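Local structure of dermonecrotic toxin (Pasteurella multocida, 2EBF) at residues T158-K166 against L561-L571. The protein acts as a dermonecrotic, mitogenic toxin that drives bone resorption and is associated with severe progressive atrophic rhinitis in pigs. Numbering follows the deposited sequence.
Sequences TAMNEMAGK and LTPPQGKILGL
L561 and P563 lie against the last turn of helix 151-164, whose C-terminal end carries a Schellman motif, with G165, at positive phi, the first residue to leave helical geometry; the contact illustrates how a helix C-terminus can be covered without any direct hydrogen bond across the interface. The helix belongs to the N-terminal part of this C-terminal toxin fragment; residues 561-571 contain the short strand 567-568, an outermost strand of the antiparallel sheet of the C3 domain, so two distant parts of the chain meet here. Apolar packing starts at L561, whose CB rests 3.8 Å from CG of M163 while CD1 reaches back to A159. The side chain of E162 crosses L561 at about a right angle: with CG anti to the backbone N (chi1 -167°) and the chain extended beyond it, its aliphatic part runs past L561 CB and the methyl CG2 of T562. Farther along, L571 CD1 meets CB of A164 at 3.8 Å. Polar groups are joined through water. One water donates to E162 OE2 and accepts from L561 N, while E162 OE1 is hydrogen-bonded by T171 OG1, at the start of helix 171-180, and by S170 N just before it. A second donates to both M163 O and L561 O, each at 2.6 Å. The third lies between A164 O and I568 O, and K567 NZ makes a weak bond to it. One CA-H...O contact adds to this: CA of M163 points its hydrogen almost straight at L561 O (3.3 Å, 172° at the hydrogen). The ring of P563 covers the carbonyls of the final turn, with P563 CD 3.4 Å from E162 O and P563 CG 3.2 Å from M163 O.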
ATOM      1  N   THR A 158       6.202  -4.179   7.219  1.00 27.27           N
ATOM      2  CA  THR A 158       4.792  -4.566   7.201  1.00 27.45           C
ATOM      3  C   THR A 158       4.557  -5.831   8.047  1.00 27.74           C
ATOM      4  O   THR A 158       3.595  -5.907   8.837  1.00 27.04           O
ATOM      5  CB  THR A 158       4.305  -4.767   5.732  1.00 27.90           C
ATOM      6  OG1 THR A 158       4.590  -3.582   4.965  1.00 28.01           O
ATOM      7  CG2 THR A 158       2.806  -5.080   5.665  1.00 28.01           C
ATOM      8  N   ALA A 159       5.442  -6.815   7.877  1.00 27.20           N
ATOM      9  CA  ALA A 159       5.343  -8.080   8.605  1.00 27.06           C
ATOM     10  C   ALA A 159       5.422  -7.845  10.116  1.00 27.22           C
ATOM     11  O   ALA A 159       4.635  -8.409  10.867  1.00 27.31           O
ATOM     12  CB  ALA A 159       6.445  -9.036   8.171  1.00 26.50           C
ATOM     13  N   MET A 160       6.353  -7.000  10.550  1.00 27.74           N
ATOM     14  CA  MET A 160       6.543  -6.739  11.978  1.00 28.38           C
ATOM     15  C   MET A 160       5.347  -6.003  12.555  1.00 28.33           C
ATOM     16  O   MET A 160       4.892  -6.323  13.653  1.00 28.52           O
ATOM     17  CB  MET A 160       7.837  -5.963  12.238  1.00 28.21           C
ATOM     18  CG  MET A 160       9.106  -6.806  12.038  1.00 29.22           C
ATOM     19  SD  MET A 160      10.629  -5.982  12.525  1.00 29.98           S
ATOM     20  CE  MET A 160      10.648  -4.566  11.424  1.00 30.84           C
ATOM     21  N   ASN A 161       4.827  -5.031  11.810  1.00 28.13           N
ATOM     22  CA  ASN A 161       3.600  -4.340  12.224  1.00 27.76           C
ATOM     23  C   ASN A 161       2.401  -5.287  12.291  1.00 27.87           C
ATOM     24  O   ASN A 161       1.574  -5.190  13.203  1.00 27.96           O
ATOM     25  CB  ASN A 161       3.319  -3.161  11.302  1.00 28.06           C
ATOM     26  CG  ASN A 161       4.200  -1.977  11.617  1.00 28.71           C
ATOM     27  OD1 ASN A 161       4.723  -1.875  12.720  1.00 29.64           O
ATOM     28  ND2 ASN A 161       4.360  -1.074  10.661  1.00 29.88           N
ATOM     29  N   GLU A 162       2.309  -6.202  11.336  1.00 27.53           N
ATOM     30  CA  GLU A 162       1.240  -7.208  11.330  1.00 27.67           C
ATOM     31  C   GLU A 162       1.333  -8.156  12.540  1.00 28.45           C
ATOM     32  O   GLU A 162       0.319  -8.462  13.199  1.00 27.89           O
ATOM     33  CB  GLU A 162       1.271  -8.008  10.028  1.00 27.95           C
ATOM     34  CG  GLU A 162       0.017  -8.863   9.762  1.00 27.06           C
ATOM     35  CD  GLU A 162      -0.066  -9.401   8.344  1.00 27.32           C
ATOM     36  OE1 GLU A 162       0.314  -8.668   7.409  1.00 26.33           O
ATOM     37  OE2 GLU A 162      -0.556 -10.554   8.152  1.00 27.35           O
ATOM     38  N   MET A 163       2.550  -8.614  12.832  1.00 28.42           N
ATOM     39  CA  MET A 163       2.789  -9.541  13.943  1.00 29.35           C
ATOM     40  C   MET A 163       2.484  -8.889  15.284  1.00 29.12           C
ATOM     41  O   MET A 163       2.072  -9.562  16.228  1.00 28.63           O
ATOM     42  CB  MET A 163       4.240 -10.017  13.922  1.00 28.61           C
ATOM     43  CG  MET A 163       4.533 -11.039  12.818  1.00 29.88           C
ATOM     44  SD  MET A 163       6.247 -11.605  12.921  1.00 32.54           S
ATOM     45  CE  MET A 163       7.136 -10.198  12.331  1.00 33.75           C
ATOM     46  N   ALA A 164       2.690  -7.575  15.344  1.00 28.16           N
ATOM     47  CA  ALA A 164       2.459  -6.776  16.543  1.00 28.94           C
ATOM     48  C   ALA A 164       1.010  -6.308  16.691  1.00 29.71           C
ATOM     49  O   ALA A 164       0.634  -5.785  17.743  1.00 29.50           O
ATOM     50  CB  ALA A 164       3.397  -5.567  16.547  1.00 28.48           C
ATOM     51  N   GLY A 165       0.203  -6.503  15.643  1.00 29.77           N
ATOM     52  CA  GLY A 165      -1.204  -6.121  15.638  1.00 31.31           C
ATOM     53  C   GLY A 165      -1.409  -4.646  15.329  1.00 32.52           C
ATOM     54  O   GLY A 165      -2.435  -4.070  15.683  1.00 33.24           O
ATOM     55  N   LYS A 166      -0.442  -4.032  14.658  1.00 32.81           N
ATOM     56  CA  LYS A 166      -0.520  -2.597  14.330  1.00 34.07           C
ATOM     57  C   LYS A 166      -0.934  -2.329  12.877  1.00 34.54           C
ATOM     58  O   LYS A 166      -1.080  -1.176  12.463  1.00 34.83           O
ATOM     59  CB  LYS A 166       0.814  -1.921  14.606  1.00 34.27           C
ATOM     60  CG  LYS A 166       1.218  -1.919  16.072  1.00 36.28           C
ATOM     61  CD  LYS A 166       2.605  -1.339  16.235  1.00 40.93           C
ATOM     62  CE  LYS A 166       2.581   0.184  16.300  1.00 42.28           C
ATOM     63  NZ  LYS A 166       3.958   0.716  16.157  1.00 44.94           N
ATOM     64  N   LEU A 561       0.550 -14.337  10.611  1.00 31.75           N
ATOM     65  CA  LEU A 561       1.303 -13.313  11.317  1.00 31.87           C
ATOM     66  C   LEU A 561       0.488 -12.570  12.390  1.00 32.50           C
ATOM     67  O   LEU A 561       1.007 -12.262  13.456  1.00 32.12           O
ATOM     68  CB  LEU A 561       1.877 -12.291  10.332  1.00 31.32           C
ATOM     69  CG  LEU A 561       2.825 -12.766   9.226  1.00 31.51           C
ATOM     70  CD1 LEU A 561       3.239 -11.557   8.412  1.00 29.20           C
ATOM     71  CD2 LEU A 561       4.043 -13.494   9.812  1.00 32.09           C
ATOM     72  N   THR A 562      -0.776 -12.265  12.093  1.00 34.10           N
ATOM     73  CA  THR A 562      -1.654 -11.570  13.047  1.00 35.75           C
ATOM     74  C   THR A 562      -1.736 -12.304  14.401  1.00 36.94           C
ATOM     75  O   THR A 562      -1.836 -13.538  14.432  1.00 36.76           O
ATOM     76  CB  THR A 562      -3.084 -11.373  12.484  1.00 35.58           C
ATOM     77  OG1 THR A 562      -3.611 -12.629  12.039  1.00 37.23           O
ATOM     78  CG2 THR A 562      -3.076 -10.398  11.325  1.00 35.84           C
ATOM     79  N   PRO A 563      -1.695 -11.545  15.518  1.00 38.60           N
ATOM     80  CA  PRO A 563      -1.776 -12.113  16.868  1.00 40.17           C
ATOM     81  C   PRO A 563      -3.116 -12.808  17.122  1.00 42.24           C
ATOM     82  O   PRO A 563      -4.068 -12.586  16.372  1.00 41.85           O
ATOM     83  CB  PRO A 563      -1.623 -10.889  17.785  1.00 40.34           C
ATOM     84  CG  PRO A 563      -1.066  -9.826  16.943  1.00 39.54           C
ATOM     85  CD  PRO A 563      -1.557 -10.078  15.556  1.00 38.58           C
ATOM     86  N   PRO A 564      -3.196 -13.632  18.183  1.00 44.18           N
ATOM     87  CA  PRO A 564      -4.352 -14.511  18.377  1.00 45.75           C
ATOM     88  C   PRO A 564      -5.665 -13.852  18.865  1.00 47.01           C
ATOM     89  O   PRO A 564      -6.724 -14.111  18.297  1.00 47.79           O
ATOM     90  CB  PRO A 564      -3.846 -15.502  19.430  1.00 46.01           C
ATOM     91  CG  PRO A 564      -2.896 -14.700  20.254  1.00 45.41           C
ATOM     92  CD  PRO A 564      -2.210 -13.778  19.277  1.00 44.38           C
ATOM     93  N   GLN A 565      -5.616 -13.027  19.909  1.00 48.27           N
ATOM     94  CA  GLN A 565      -6.851 -12.761  20.671  1.00 48.28           C
ATOM     95  C   GLN A 565      -6.908 -11.374  21.214  1.00 47.72           C
ATOM     96  O   GLN A 565      -6.100 -10.987  22.065  1.00 49.12           O
ATOM     97  CB  GLN A 565      -7.000 -13.718  21.859  1.00 48.98           C
ATOM     98  CG  GLN A 565      -6.418 -15.125  21.714  1.00 50.93           C
ATOM     99  CD  GLN A 565      -7.450 -16.178  21.382  1.00 54.62           C
ATOM    100  OE1 GLN A 565      -8.662 -15.938  21.468  1.00 57.05           O
ATOM    101  NE2 GLN A 565      -6.978 -17.367  21.013  1.00 55.00           N
ATOM    102  N   GLY A 566      -7.865 -10.596  20.761  1.00 46.19           N
ATOM    103  CA  GLY A 566      -7.962  -9.278  21.342  1.00 44.14           C
ATOM    104  C   GLY A 566      -6.736  -8.490  20.942  1.00 42.30           C
ATOM    105  O   GLY A 566      -6.614  -8.107  19.783  1.00 42.41           O
ATOM    106  N   LYS A 567      -5.803  -8.256  21.864  1.00 39.87           N
ATOM    107  CA  LYS A 567      -4.869  -7.169  21.592  1.00 37.56           C
ATOM    108  C   LYS A 567      -3.569  -7.123  22.392  1.00 35.78           C
ATOM    109  O   LYS A 567      -3.586  -7.190  23.613  1.00 33.89           O
ATOM    110  CB  LYS A 567      -5.616  -5.839  21.754  1.00 38.18           C
ATOM    111  CG  LYS A 567      -4.822  -4.620  21.313  1.00 40.24           C
ATOM    112  CD  LYS A 567      -5.554  -3.331  21.617  1.00 43.99           C
ATOM    113  CE  LYS A 567      -4.719  -2.120  21.185  1.00 46.40           C
ATOM    114  NZ  LYS A 567      -4.261  -2.248  19.752  1.00 49.21           N
ATOM    115  N   ILE A 568      -2.455  -6.973  21.676  1.00 33.96           N
ATOM    116  CA  ILE A 568      -1.191  -6.543  22.277  1.00 32.55           C
ATOM    117  C   ILE A 568      -1.263  -5.043  22.479  1.00 32.91           C
ATOM    118  O   ILE A 568      -1.398  -4.293  21.515  1.00 32.76           O
ATOM    119  CB  ILE A 568       0.023  -6.886  21.364  1.00 32.45           C
ATOM    120  CG1 ILE A 568       0.132  -8.407  21.174  1.00 31.26           C
ATOM    121  CG2 ILE A 568       1.326  -6.306  21.942  1.00 31.02           C
ATOM    122  CD1 ILE A 568       1.017  -8.824  20.002  1.00 32.29           C
ATOM    123  N   LEU A 569      -1.179  -4.604  23.732  1.00 32.90           N
ATOM    124  CA  LEU A 569      -1.322  -3.199  24.057  1.00 33.40           C
ATOM    125  C   LEU A 569      -0.153  -2.413  23.506  1.00 33.00           C
ATOM    126  O   LEU A 569      -0.331  -1.315  23.001  1.00 33.71           O
ATOM    127  CB  LEU A 569      -1.413  -2.993  25.569  1.00 33.57           C
ATOM    128  CG  LEU A 569      -2.759  -3.178  26.250  1.00 36.15           C
ATOM    129  CD1 LEU A 569      -2.689  -2.506  27.613  1.00 36.86           C
ATOM    130  CD2 LEU A 569      -3.894  -2.564  25.415  1.00 39.93           C
ATOM    131  N   GLY A 570       1.037  -2.997  23.610  1.00 32.37           N
ATOM    132  CA  GLY A 570       2.260  -2.421  23.042  1.00 31.61           C
ATOM    133  C   GLY A 570       3.432  -3.341  23.343  1.00 30.52           C
ATOM    134  O   GLY A 570       3.429  -4.053  24.349  1.00 29.65           O
ATOM    135  N   LEU A 571       4.444  -3.304  22.481  1.00 30.38           N
ATOM    136  CA  LEU A 571       5.672  -4.070  22.693  1.00 30.24           C
ATOM    137  C   LEU A 571       6.664  -3.179  23.413  1.00 30.84           C
ATOM    138  O   LEU A 571       7.672  -2.752  22.851  1.00 30.40           O
ATOM    139  CB  LEU A 571       6.235  -4.601  21.366  1.00 29.81           C
ATOM    140  CG  LEU A 571       5.380  -5.660  20.658  1.00 29.76           C
ATOM    141  CD1 LEU A 571       5.980  -6.099  19.305  1.00 28.75           C
ATOM    142  CD2 LEU A 571       5.191  -6.833  21.567  1.00 28.11           C
TER
HETATM  143  O   HOH W   1      -1.472 -12.921   9.021  1.00 30.87           O
HETATM  144  O   HOH W   2       1.968 -12.174  15.915  1.00 33.39           O
HETATM  145  O   HOH W   3      -1.656  -4.317  18.800  1.00 52.69           O